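Local coordinates for protein mannose-specific lectin 3 chain 1 (Crocus vernus, PDB 3MEZ) that binds mannose as one of two lectin-domain chains of a heterotetramer and probably agglutinates trypsin-treated rabbit erythrocytes weakly, at residues T7-T13 and D51-N57; L34-G39 and D94-T98; R59-E63 and W74-R78; R84-A88 and I99-A103. Residue numbers count along the deposited sequence, not the author numbering.

Contact 1: residues T7-T13 and D51-N57; sequences TGDVIHT and DCTLRLN. Unlike the reference sequence in segment 7-13: His12 (reference Ser). Unlike the reference sequence in segment 51-57: Asp51 (reference Asn).
In the bulb-type lectin fold, a β-prism built from antiparallel sheets, an edge strand may be little more than two residues held by a few bonds. Here 7-13 runs antiparallel to 51-57, end-to-end directions 170° apart, and the pair buries 523 Å². From Asp51, whose backbone is left-handed (55/41), the second segment reaches Cys52, tied by a disulfide to Cys30. Cys52 O accepts a short hydrogen bond from Thr13 OG1 (2.6 Å; Thr13 chi1 m). Thr53 sets its CB 3.9 Å from Val10 CG1. Leu54 forms the hydrogen-bonded pair with Ile11: Ile11 N to Leu54 O 2.8 Å, Leu54 N to Ile11 O 3.0 Å, CA atoms 5.0 Å apart. Their side chains (Ile11 mt, Leu54 chi1 t) share the face that packs on Leu5 and Met26, with CD1 of Ile11 3.6 Å from CD1 of Leu54. Beyond Arg55, whose guanidinium forms a salt bridge with Glu63, the ladder opens: Leu56 N stays 4.0 Å from Asp9 O. A further backbone hydrogen bond follows, from Gly8 N (90/-13, a conformation suited to glycine) to Leu56 O at 3.2 Å. Asn57 O accepts from Thr7 OG1 at 2.9 Å, while the same hydroxyl oxygen takes Tyr87 N.

Contact 2: residues L34-G39 and D94-T98; sequences LYNEAG and DQHVT
This is a loop-to-loop contact, made where the turn following strand 32-35 meets the turn leading into strand 97-106, and it shows how amide side chains can join loops without a β ladder. It buries 310 Å², with the CA atoms of Asn36 and Gln95 6.3 Å apart. Two Asx turns shape the partners: Asn36 OD1 accepts Ala38 N (2.8 Å), and Asp94 OD1 accepts His96 N (3.1 Å). Asn36 (chi1 p) also directs ND2 to Gly39 O (3.1 Å) and, across the contact, to Gln95 O (3.0 Å). Gln95, left-handed at 66/30 with chi1 m and chi2 t, extends OE1 to Glu37 N at 2.9 Å. His96 NE2 makes a weak bond to Gly39 O (3.4 Å), and Leu34 CD1 rests 3.7 Å from His96 CD2; both residues also pack on Thr111 of lectin chain 2. Tyr35, its CA-to-CB bond pointing away from 94-98, hydrogen-bonds Gln27; they close and open the QxDxNxVxY signature, consistent with a mannose site on strand 32-35, as in related monocot lectins.

Contact 3: residues R59-E63 and W74-R78; sequences RGQLE and WVYPR
A side chain can fasten the open end of a β hairpin in addition to its ladder, as Gln61 does here. With chi1 m and chi2 t, it sends NE2 to Pro77 O (3.0 Å), while one water links NE2 (2.9 Å) to Arg78 O (3.0 Å). Gln61 NE2 lies 3.3 Å from Val75 CG1. The peptide before Pro77 is cis, and the chain turns away at Pro77 and Arg78. Leu62 is the antiparallel hydrogen-bonded partner of Tyr76 (CA-CA 5.3 Å): Leu62 N to Tyr76 O is 2.9 Å, Tyr76 N to Leu62 O 3.1 Å. Leu62 (mt) also sets CB 4.2 Å from Trp74 CZ3. Glu63 and Val75 form the non-hydrogen-bonded pair, CA-CA 4.7 Å, with Glu63 CA 3.5 Å from Trp74 O; the Glu63 carboxylate forms a salt bridge with Arg55 and accepts a hydrogen bond from Asn57. Within its four-stranded antiparallel sheet, strand 62-65 lies between 53-56 and outermost 74-76, while Trp109 of lectin chain 2 packs on Leu62 and Pro77 and meets Tyr76 edge-to-face.

Contact 4: residues R84-A88 and I99-A103; sequences RGNYA and IYGPA. Unlike the reference sequence in segment 84-88: Arg84 (reference Gln).
Two near-linear backbone bonds start this contact: Ala88 N to Tyr100 O and Tyr100 N to Ala88 O, each 2.9 Å, define an antiparallel hydrogen-bonded pair with CA atoms 5.3 Å apart. Further along, Asn86 O accepts a weak bond from Ala103 N (3.1 Å) and sits 3.2 Å from Pro102 CA. A water joins Asn86 N (3.0 Å) to Ala103 N, the latter weakly at 3.4 Å. Between these two attachments the register passes through Tyr87 and Gly101, whose CA atoms approach to 4.6 Å. The principle illustrated is that a ring can take the room a side chain would need: the Tyr87 ring (chi1 m) puts CD2 3.5 Å from Gly101 CA, and a CB on Gly101, which is extended at 165/180, would collide with it. Gly85 is confined likewise by Pro102, where a CB would clash with the proline CB. The peptide between Gly101 and Pro102 is cis, and Pro102 CB lies over one face of the Tyr87 ring, 4.1 Å from CZ. Tyr87 CD2 also touches Ile99 CG2 at 4.3 Å, the Tyr87 OH hydrogen-bonds to Val83 O, and Leu56 packs on both Tyr87 and Ile99. Because Ile99, Tyr100 and Ala103 also pair in an antiparallel ladder with a strand of lectin chain 2, the sheet runs on between subunits, as in the strand-exchanged dimers of β-prism monocot mannose lectins.

From the N terminus, 7-13 waits until 51-57 to close contact 1, and 34-39, lying inside that loop, finds its partner only at 94-98, so contacts 1 and 2 cross. Contact 3 opens and shuts as a local hairpin within the long loop of contact 2, after contact 1 is complete. Contact 4 begins before contact 2 closes and ends directly after it along strand 97-106, so these two cross as well. Contacts 1 and 3 share one sheet, where Leu54 touches Leu62. Contact 4 reaches contact 1 through Leu56 and contact 3 through Gly60, while contact 2 bridges the sheets of strands 32-35 and 97-106. Contacts 1, 3 and 4 act within sheets; contact 2 and these touches join them.

Contact 1: residues T7-T13 and D51-N57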
loop_
_atom_site.group_PDB
_atom_site.type_symbol
_atom_site.label_atom_id
_atom_site.label_comp_id
_atom_site.label_asym_id
_atom_site.label_seq_id
_atom_site.Cartn_x
_atom_site.Cartn_y
_atom_site.Cartn_z
ATOM N N THR A 7 -9.895 10.780 -23.354
ATOM C CA THR A 7 -10.853 11.343 -24.261
ATOM C C THR A 7 -10.129 11.865 -25.493
ATOM O O THR A 7 -9.173 12.532 -25.412
ATOM C CB THR A 7 -11.650 12.514 -23.598
ATOM O OG1 THR A 7 -12.525 12.026 -22.599
ATOM C CG2 THR A 7 -12.413 13.353 -24.621
ATOM N N GLY A 8 -10.643 11.503 -26.631
ATOM C CA GLY A 8 -10.123 11.956 -27.881
ATOM C C GLY A 8 -9.050 11.059 -28.436
ATOM O O GLY A 8 -8.696 11.191 -29.566
ATOM N N ASP A 9 -8.534 10.141 -27.643
ATOM C CA ASP A 9 -7.697 9.068 -28.154
ATOM C C ASP A 9 -8.470 7.883 -28.783
ATOM O O ASP A 9 -9.627 7.741 -28.585
ATOM C CB ASP A 9 -6.663 8.629 -27.127
ATOM C CG ASP A 9 -5.699 9.743 -26.794
ATOM O OD1 ASP A 9 -4.901 9.652 -25.898
ATOM O OD2 ASP A 9 -5.748 10.763 -27.444
ATOM N N VAL A 10 -7.795 7.033 -29.520
ATOM C CA VAL A 10 -8.466 5.923 -30.149
ATOM C C VAL A 10 -7.797 4.554 -29.946
ATOM O O VAL A 10 -6.632 4.476 -29.913
ATOM C CB VAL A 10 -8.624 6.224 -31.670
ATOM C CG1 VAL A 10 -9.244 5.119 -32.382
ATOM C CG2 VAL A 10 -9.439 7.474 -31.871
ATOM N N ILE A 11 -8.552 3.479 -29.813
ATOM C CA ILE A 11 -7.981 2.140 -29.926
ATOM C C ILE A 11 -8.332 1.621 -31.304
ATOM O O ILE A 11 -9.450 1.470 -31.627
ATOM C CB ILE A 11 -8.495 1.160 -28.871
ATOM C CG1 ILE A 11 -8.096 1.602 -27.492
ATOM C CG2 ILE A 11 -7.965 -0.239 -29.075
ATOM C CD1 ILE A 11 -8.820 0.896 -26.470
ATOM N N HIS A 12 -7.319 1.343 -32.092
ATOM C CA HIS A 12 -7.475 0.843 -33.440
ATOM C C HIS A 12 -7.814 -0.623 -33.550
ATOM O O HIS A 12 -7.824 -1.336 -32.607
ATOM C CB HIS A 12 -6.239 1.167 -34.233
ATOM C CG HIS A 12 -5.651 2.455 -33.834
ATOM N ND1 HIS A 12 -6.178 3.648 -34.243
ATOM C CD2 HIS A 12 -4.672 2.753 -32.956
ATOM C CE1 HIS A 12 -5.513 4.634 -33.676
ATOM N NE2 HIS A 12 -4.589 4.117 -32.888
ATOM N N THR A 13 -8.109 -1.052 -34.744
ATOM C CA THR A 13 -8.511 -2.410 -34.939
ATOM C C THR A 13 -7.378 -3.345 -34.515
ATOM O O THR A 13 -6.229 -3.124 -34.792
ATOM C CB THR A 13 -8.929 -2.656 -36.391
ATOM O OG1 THR A 13 -9.842 -1.642 -36.793
ATOM C CG2 THR A 13 -9.538 -3.996 -36.561
ATOM N N ASP A 51 -13.252 -2.692 -39.919
ATOM C CA ASP A 51 -12.143 -1.850 -39.543
ATOM C C ASP A 51 -12.529 -0.980 -38.348
ATOM O O ASP A 51 -12.229 0.147 -38.299
ATOM C CB ASP A 51 -11.650 -1.014 -40.704
ATOM C CG ASP A 51 -10.864 -1.840 -41.722
ATOM O OD1 ASP A 51 -10.248 -2.824 -41.343
ATOM O OD2 ASP A 51 -10.887 -1.517 -42.897
ATOM N N CYS A 52 -13.223 -1.574 -37.409
ATOM C CA CYS A 52 -13.744 -0.847 -36.282
ATOM C C CYS A 52 -12.691 -0.319 -35.299
ATOM O O CYS A 52 -11.670 -0.931 -35.089
ATOM C CB CYS A 52 -14.795 -1.674 -35.553
ATOM S SG CYS A 52 -16.218 -2.226 -36.462
ATOM N N THR A 53 -13.030 0.810 -34.696
ATOM C CA THR A 53 -12.225 1.496 -33.737
ATOM C C THR A 53 -13.045 1.996 -32.554
ATOM O O THR A 53 -14.211 2.186 -32.641
ATOM C CB THR A 53 -11.515 2.694 -34.345
ATOM O OG1 THR A 53 -12.467 3.696 -34.619
ATOM C CG2 THR A 53 -10.780 2.337 -35.616
ATOM N N LEU A 54 -12.354 2.211 -31.461
ATOM C CA LEU A 54 -12.921 2.556 -30.186
ATOM C C LEU A 54 -12.425 3.901 -29.705
ATOM O O LEU A 54 -11.272 4.092 -29.583
ATOM C CB LEU A 54 -12.449 1.506 -29.173
ATOM C CG LEU A 54 -13.117 1.229 -27.848
ATOM C CD1 LEU A 54 -12.299 1.713 -26.754
ATOM C CD2 LEU A 54 -14.497 1.763 -27.717
ATOM N N ARG A 55 -13.341 4.779 -29.367
ATOM C CA ARG A 55 -13.063 6.109 -28.883
ATOM C C ARG A 55 -13.741 6.362 -27.517
ATOM O O ARG A 55 -14.736 5.814 -27.266
ATOM C CB ARG A 55 -13.592 7.096 -29.915
ATOM C CG ARG A 55 -13.516 8.487 -29.548
ATOM C CD ARG A 55 -13.948 9.410 -30.685
ATOM N NE ARG A 55 -15.154 10.132 -30.344
ATOM C CZ ARG A 55 -15.960 10.768 -31.190
ATOM N NH1 ARG A 55 -17.028 11.365 -30.717
ATOM N NH2 ARG A 55 -15.718 10.807 -32.491
ATOM N N LEU A 56 -13.145 7.185 -26.672
ATOM C CA LEU A 56 -13.764 7.662 -25.459
ATOM C C LEU A 56 -14.123 9.098 -25.714
ATOM O O LEU A 56 -13.285 9.900 -25.999
ATOM C CB LEU A 56 -12.778 7.629 -24.312
ATOM C CG LEU A 56 -13.082 7.412 -22.846
ATOM C CD1 LEU A 56 -12.448 8.419 -21.976
ATOM C CD2 LEU A 56 -14.474 7.200 -22.536
ATOM N N ASN A 57 -15.385 9.413 -25.577
ATOM C CA ASN A 57 -15.825 10.768 -25.826
ATOM C C ASN A 57 -15.705 11.736 -24.638
ATOM O O ASN A 57 -15.144 11.416 -23.650
ATOM C CB ASN A 57 -17.187 10.834 -26.528
ATOM C CG ASN A 57 -18.331 10.493 -25.647
ATOM O OD1 ASN A 57 -18.239 10.536 -24.467
ATOM N ND2 ASN A 57 -19.442 10.167 -26.251
#

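Contact 2: residues L34-G39 and D94-T98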
loop_
_atom_site.group_PDB
_atom_site.type_symbol
_atom_site.label_atom_id
_atom_site.label_comp_id
_atom_site.label_asym_id
_atom_site.label_seq_id
_atom_site.Cartn_x
_atom_site.Cartn_y
_atom_site.Cartn_z
ATOM N N LEU A 34 -13.624 -7.614 -23.161
ATOM C CA LEU A 34 -12.776 -7.632 -21.987
ATOM C C LEU A 34 -12.430 -9.081 -21.677
ATOM O O LEU A 34 -13.317 -9.838 -21.377
ATOM C CB LEU A 34 -13.520 -7.111 -20.777
ATOM C CG LEU A 34 -12.813 -6.440 -19.597
ATOM C CD1 LEU A 34 -13.431 -6.759 -18.289
ATOM C CD2 LEU A 34 -11.351 -6.583 -19.547
ATOM N N TYR A 35 -11.164 -9.444 -21.779
ATOM C CA TYR A 35 -10.739 -10.769 -21.393
ATOM C C TYR A 35 -10.036 -10.685 -20.057
ATOM O O TYR A 35 -9.123 -9.962 -19.889
ATOM C CB TYR A 35 -9.820 -11.421 -22.413
ATOM C CG TYR A 35 -10.421 -11.675 -23.737
ATOM C CD1 TYR A 35 -10.305 -10.769 -24.741
ATOM C CD2 TYR A 35 -11.078 -12.840 -24.004
ATOM C CE1 TYR A 35 -10.838 -11.014 -25.969
ATOM C CE2 TYR A 35 -11.614 -13.093 -25.232
ATOM C CZ TYR A 35 -11.492 -12.174 -26.220
ATOM O OH TYR A 35 -12.042 -12.412 -27.430
ATOM N N ASN A 36 -10.526 -11.446 -19.117
ATOM C CA ASN A 36 -9.977 -11.461 -17.818
ATOM C C ASN A 36 -10.283 -12.738 -17.088
ATOM O O ASN A 36 -10.723 -13.662 -17.652
ATOM C CB ASN A 36 -10.452 -10.267 -17.019
ATOM C CG ASN A 36 -11.891 -10.335 -16.678
ATOM O OD1 ASN A 36 -12.503 -11.349 -16.705
ATOM N ND2 ASN A 36 -12.428 -9.223 -16.352
ATOM N N GLU A 37 -10.016 -12.732 -15.809
ATOM C CA GLU A 37 -10.356 -13.805 -14.909
ATOM C C GLU A 37 -11.409 -13.451 -13.920
ATOM O O GLU A 37 -11.358 -13.927 -12.834
ATOM C CB GLU A 37 -9.168 -14.187 -14.100
ATOM C CG GLU A 37 -8.280 -15.112 -14.767
ATOM C CD GLU A 37 -6.877 -14.887 -14.356
ATOM O OE1 GLU A 37 -5.972 -15.327 -15.076
ATOM O OE2 GLU A 37 -6.674 -14.258 -13.310
ATOM N N ALA A 38 -12.301 -12.548 -14.227
ATOM C CA ALA A 38 -13.165 -12.062 -13.180
ATOM C C ALA A 38 -14.552 -11.740 -13.652
ATOM O O ALA A 38 -15.227 -10.942 -13.058
ATOM C CB ALA A 38 -12.539 -10.882 -12.484
ATOM N N GLY A 39 -14.965 -12.325 -14.749
ATOM C CA GLY A 39 -16.220 -11.946 -15.303
ATOM C C GLY A 39 -15.923 -10.957 -16.397
ATOM O O GLY A 39 -15.422 -9.895 -16.143
ATOM N N ASP A 94 -8.084 -4.487 -10.695
ATOM C CA ASP A 94 -9.319 -5.249 -10.571
ATOM C C ASP A 94 -9.708 -6.029 -11.809
ATOM O O ASP A 94 -10.642 -6.752 -11.793
ATOM C CB ASP A 94 -10.490 -4.407 -10.054
ATOM C CG ASP A 94 -10.849 -3.249 -10.964
ATOM O OD1 ASP A 94 -10.194 -3.049 -11.963
ATOM O OD2 ASP A 94 -11.771 -2.541 -10.644
ATOM N N GLN A 95 -8.957 -5.841 -12.867
ATOM C CA GLN A 95 -9.186 -6.442 -14.168
ATOM C C GLN A 95 -10.471 -5.954 -14.836
ATOM O O GLN A 95 -11.078 -6.648 -15.568
ATOM C CB GLN A 95 -9.181 -7.957 -14.076
ATOM C CG GLN A 95 -7.943 -8.595 -13.524
ATOM C CD GLN A 95 -8.101 -10.088 -13.301
ATOM O OE1 GLN A 95 -8.786 -10.744 -14.010
ATOM N NE2 GLN A 95 -7.508 -10.586 -12.272
ATOM N N HIS A 96 -10.838 -4.734 -14.541
ATOM C CA HIS A 96 -11.998 -4.094 -15.124
ATOM C C HIS A 96 -11.664 -2.725 -15.678
ATOM O O HIS A 96 -10.721 -2.155 -15.287
ATOM C CB HIS A 96 -13.137 -4.019 -14.110
ATOM C CG HIS A 96 -13.991 -5.230 -14.117
ATOM N ND1 HIS A 96 -13.962 -6.151 -13.108
ATOM C CD2 HIS A 96 -14.832 -5.715 -15.046
ATOM C CE1 HIS A 96 -14.774 -7.138 -13.397
ATOM N NE2 HIS A 96 -15.311 -6.899 -14.575
ATOM N N VAL A 97 -12.482 -2.228 -16.581
ATOM C CA VAL A 97 -12.299 -0.913 -17.108
ATOM C C VAL A 97 -13.331 -0.002 -16.473
ATOM O O VAL A 97 -14.493 -0.220 -16.591
ATOM C CB VAL A 97 -12.477 -0.860 -18.637
ATOM C CG1 VAL A 97 -12.309 0.534 -19.149
ATOM C CG2 VAL A 97 -11.533 -1.781 -19.316
ATOM N N THR A 98 -12.853 1.028 -15.826
ATOM C CA THR A 98 -13.656 2.038 -15.180
ATOM C C THR A 98 -13.344 3.413 -15.795
ATOM O O THR A 98 -12.226 3.728 -16.055
ATOM C CB THR A 98 -13.400 2.125 -13.671
ATOM O OG1 THR A 98 -13.597 0.873 -13.054
ATOM C CG2 THR A 98 -14.292 3.079 -13.069
#

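Contact 3: residues R59-E63 and W74-R78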
loop_
_atom_site.group_PDB
_atom_site.type_symbol
_atom_site.label_atom_id
_atom_site.label_comp_id
_atom_site.label_asym_id
_atom_site.label_seq_id
_atom_site.Cartn_x
_atom_site.Cartn_y
_atom_site.Cartn_z
ATOM N N ARG A 59 -18.071 12.928 -22.873
ATOM C CA ARG A 59 -19.018 12.623 -21.846
ATOM C C ARG A 59 -18.706 11.342 -21.053
ATOM O O ARG A 59 -19.478 10.936 -20.277
ATOM C CB ARG A 59 -20.427 12.574 -22.401
ATOM C CG ARG A 59 -20.792 13.694 -23.317
ATOM C CD ARG A 59 -21.456 14.868 -22.620
ATOM N NE ARG A 59 -22.493 14.580 -21.650
ATOM C CZ ARG A 59 -23.784 14.395 -21.904
ATOM N NH1 ARG A 59 -24.260 14.430 -23.137
ATOM N NH2 ARG A 59 -24.603 14.176 -20.905
ATOM N N GLY A 60 -17.560 10.740 -21.247
ATOM C CA GLY A 60 -17.267 9.506 -20.571
ATOM C C GLY A 60 -17.814 8.222 -21.157
ATOM O O GLY A 60 -17.679 7.217 -20.561
ATOM N N GLN A 61 -18.387 8.277 -22.343
ATOM C CA GLN A 61 -18.891 7.118 -23.040
ATOM C C GLN A 61 -17.872 6.578 -24.059
ATOM O O GLN A 61 -17.156 7.304 -24.661
ATOM C CB GLN A 61 -20.165 7.406 -23.839
ATOM C CG GLN A 61 -21.386 7.964 -23.122
ATOM C CD GLN A 61 -22.371 8.554 -24.089
ATOM O OE1 GLN A 61 -22.072 9.502 -24.764
ATOM N NE2 GLN A 61 -23.525 7.983 -24.153
ATOM N N LEU A 62 -17.837 5.277 -24.220
ATOM C CA LEU A 62 -17.080 4.651 -25.284
ATOM C C LEU A 62 -17.933 4.649 -26.527
ATOM O O LEU A 62 -19.084 4.456 -26.421
ATOM C CB LEU A 62 -16.688 3.216 -24.922
ATOM C CG LEU A 62 -15.658 3.008 -23.829
ATOM C CD1 LEU A 62 -15.526 1.585 -23.567
ATOM C CD2 LEU A 62 -14.385 3.590 -24.252
ATOM N N GLU A 63 -17.355 4.878 -27.682
ATOM C CA GLU A 63 -18.015 4.793 -28.958
ATOM C C GLU A 63 -17.261 3.888 -29.919
ATOM O O GLU A 63 -16.130 4.130 -30.186
ATOM C CB GLU A 63 -18.101 6.176 -29.602
ATOM C CG GLU A 63 -18.596 7.296 -28.718
ATOM C CD GLU A 63 -18.911 8.574 -29.473
ATOM O OE1 GLU A 63 -19.572 9.428 -28.932
ATOM O OE2 GLU A 63 -18.521 8.702 -30.611
ATOM N N TRP A 74 -21.859 1.354 -31.614
ATOM C CA TRP A 74 -22.249 1.066 -30.253
ATOM C C TRP A 74 -21.829 2.239 -29.397
ATOM O O TRP A 74 -20.855 2.839 -29.642
ATOM C CB TRP A 74 -21.579 -0.243 -29.846
ATOM C CG TRP A 74 -21.711 -0.788 -28.466
ATOM C CD1 TRP A 74 -22.695 -1.562 -27.983
ATOM C CD2 TRP A 74 -20.753 -0.695 -27.447
ATOM N NE1 TRP A 74 -22.436 -1.916 -26.704
ATOM C CE2 TRP A 74 -21.238 -1.394 -26.354
ATOM C CE3 TRP A 74 -19.519 -0.067 -27.339
ATOM C CZ2 TRP A 74 -20.554 -1.472 -25.188
ATOM C CZ3 TRP A 74 -18.873 -0.135 -26.181
ATOM C CH2 TRP A 74 -19.367 -0.855 -25.128
ATOM N N VAL A 75 -22.627 2.573 -28.412
ATOM C CA VAL A 75 -22.300 3.615 -27.458
ATOM C C VAL A 75 -22.559 3.111 -26.075
ATOM O O VAL A 75 -23.552 2.511 -25.869
ATOM C CB VAL A 75 -23.120 4.864 -27.694
ATOM C CG1 VAL A 75 -22.876 5.806 -26.610
ATOM C CG2 VAL A 75 -22.769 5.471 -29.014
ATOM N N TYR A 76 -21.637 3.308 -25.155
ATOM C CA TYR A 76 -21.795 2.767 -23.821
ATOM C C TYR A 76 -21.198 3.651 -22.715
ATOM O O TYR A 76 -20.123 4.104 -22.827
ATOM C CB TYR A 76 -21.240 1.342 -23.751
ATOM C CG TYR A 76 -21.701 0.557 -22.563
ATOM C CD1 TYR A 76 -21.048 0.647 -21.368
ATOM C CD2 TYR A 76 -22.801 -0.251 -22.634
ATOM C CE1 TYR A 76 -21.466 -0.043 -20.298
ATOM C CE2 TYR A 76 -23.233 -0.922 -21.566
ATOM C CZ TYR A 76 -22.561 -0.823 -20.401
ATOM O OH TYR A 76 -22.976 -1.494 -19.325
ATOM N N PRO A 77 -21.937 3.894 -21.656
ATOM C CA PRO A 77 -23.311 3.460 -21.508
ATOM C C PRO A 77 -24.217 4.199 -22.499
ATOM O O PRO A 77 -23.867 5.168 -23.082
ATOM C CB PRO A 77 -23.657 3.908 -20.098
ATOM C CG PRO A 77 -22.413 4.041 -19.439
ATOM C CD PRO A 77 -21.414 4.426 -20.413
ATOM N N ARG A 78 -25.402 3.679 -22.670
ATOM C CA ARG A 78 -26.235 4.120 -23.735
ATOM C C ARG A 78 -26.600 5.596 -23.643
ATOM O O ARG A 78 -26.630 6.262 -24.640
ATOM C CB ARG A 78 -27.473 3.267 -23.779
ATOM C CG ARG A 78 -28.242 3.434 -24.985
ATOM C CD ARG A 78 -29.546 2.767 -24.866
ATOM N NE ARG A 78 -29.820 2.092 -26.103
ATOM C CZ ARG A 78 -30.906 2.252 -26.813
ATOM N NH1 ARG A 78 -31.008 1.582 -27.914
ATOM N NH2 ARG A 78 -31.876 3.067 -26.425
HETATM O O HOH W 1 -25.768 8.897 -25.820
#

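Contact 4: residues R84-A88 and I99-A103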
loop_
_atom_site.group_PDB
_atom_site.type_symbol
_atom_site.label_atom_id
_atom_site.label_comp_id
_atom_site.label_asym_id
_atom_site.label_seq_id
_atom_site.Cartn_x
_atom_site.Cartn_y
_atom_site.Cartn_z
ATOM N N ARG A 84 -19.713 17.768 -19.951
ATOM C CA ARG A 84 -18.741 17.751 -21.007
ATOM C C ARG A 84 -17.376 18.019 -20.443
ATOM O O ARG A 84 -17.209 18.929 -19.708
ATOM C CB ARG A 84 -19.030 18.850 -21.994
ATOM C CG ARG A 84 -20.002 18.522 -23.045
ATOM C CD ARG A 84 -19.885 19.508 -24.127
ATOM N NE ARG A 84 -20.758 19.212 -25.234
ATOM C CZ ARG A 84 -21.210 20.121 -26.082
ATOM N NH1 ARG A 84 -20.872 21.371 -25.926
ATOM N NH2 ARG A 84 -22.014 19.769 -27.076
ATOM N N GLY A 85 -16.398 17.262 -20.863
ATOM C CA GLY A 85 -15.070 17.440 -20.360
ATOM C C GLY A 85 -14.133 16.328 -20.775
ATOM O O GLY A 85 -14.445 15.583 -21.648
ATOM N N ASN A 86 -12.983 16.275 -20.141
ATOM C CA ASN A 86 -12.010 15.239 -20.403
ATOM C C ASN A 86 -12.175 14.103 -19.413
ATOM O O ASN A 86 -12.227 14.321 -18.237
ATOM C CB ASN A 86 -10.606 15.774 -20.322
ATOM C CG ASN A 86 -10.219 16.635 -21.484
ATOM O OD1 ASN A 86 -10.820 16.637 -22.513
ATOM N ND2 ASN A 86 -9.183 17.358 -21.295
ATOM N N TYR A 87 -12.211 12.902 -19.941
ATOM C CA TYR A 87 -12.436 11.680 -19.190
ATOM C C TYR A 87 -11.263 10.682 -19.374
ATOM O O TYR A 87 -10.492 10.829 -20.263
ATOM C CB TYR A 87 -13.766 11.075 -19.579
ATOM C CG TYR A 87 -14.968 11.845 -19.077
ATOM C CD1 TYR A 87 -15.393 12.981 -19.702
ATOM C CD2 TYR A 87 -15.644 11.448 -17.976
ATOM C CE1 TYR A 87 -16.454 13.677 -19.257
ATOM C CE2 TYR A 87 -16.702 12.141 -17.521
ATOM C CZ TYR A 87 -17.110 13.274 -18.153
ATOM O OH TYR A 87 -18.175 13.962 -17.674
ATOM N N ALA A 88 -11.146 9.712 -18.491
ATOM C CA ALA A 88 -10.143 8.672 -18.604
ATOM C C ALA A 88 -10.706 7.283 -18.349
ATOM O O ALA A 88 -11.411 7.110 -17.410
ATOM C CB ALA A 88 -9.043 8.936 -17.690
ATOM N N ILE A 99 -14.379 4.200 -16.007
ATOM C CA ILE A 99 -14.253 5.514 -16.576
ATOM C C ILE A 99 -14.413 6.550 -15.489
ATOM O O ILE A 99 -15.358 6.530 -14.782
ATOM C CB ILE A 99 -15.310 5.748 -17.614
ATOM C CG1 ILE A 99 -15.203 4.698 -18.697
ATOM C CG2 ILE A 99 -15.274 7.138 -18.131
ATOM C CD1 ILE A 99 -14.138 4.825 -19.476
ATOM N N TYR A 100 -13.462 7.454 -15.427
ATOM C CA TYR A 100 -13.400 8.521 -14.469
ATOM C C TYR A 100 -13.418 9.903 -15.116
ATOM O O TYR A 100 -12.773 10.115 -16.085
ATOM C CB TYR A 100 -12.142 8.405 -13.626
ATOM C CG TYR A 100 -11.877 7.080 -12.967
ATOM C CD1 TYR A 100 -11.240 6.059 -13.635
ATOM C CD2 TYR A 100 -12.238 6.859 -11.660
ATOM C CE1 TYR A 100 -10.988 4.866 -13.017
ATOM C CE2 TYR A 100 -11.979 5.691 -11.042
ATOM C CZ TYR A 100 -11.358 4.700 -11.708
ATOM O OH TYR A 100 -11.138 3.548 -11.068
ATOM N N GLY A 101 -14.172 10.825 -14.563
ATOM C CA GLY A 101 -14.104 12.209 -14.984
ATOM C C GLY A 101 -15.233 13.120 -14.536
ATOM O O GLY A 101 -16.154 12.690 -13.906
ATOM N N PRO A 102 -15.157 14.370 -14.914
ATOM C CA PRO A 102 -14.081 14.888 -15.744
ATOM C C PRO A 102 -12.868 15.321 -14.950
ATOM O O PRO A 102 -12.859 15.163 -13.777
ATOM C CB PRO A 102 -14.726 16.087 -16.401
ATOM C CG PRO A 102 -15.697 16.535 -15.499
ATOM C CD PRO A 102 -16.156 15.408 -14.645
ATOM N N ALA A 103 -11.884 15.886 -15.609
ATOM C CA ALA A 103 -10.691 16.277 -14.935
ATOM C C ALA A 103 -10.995 17.312 -13.862
ATOM O O ALA A 103 -11.814 18.155 -14.033
ATOM C CB ALA A 103 -9.681 16.793 -15.912
HETATM O O HOH W 2 -12.093 18.220 -18.094
#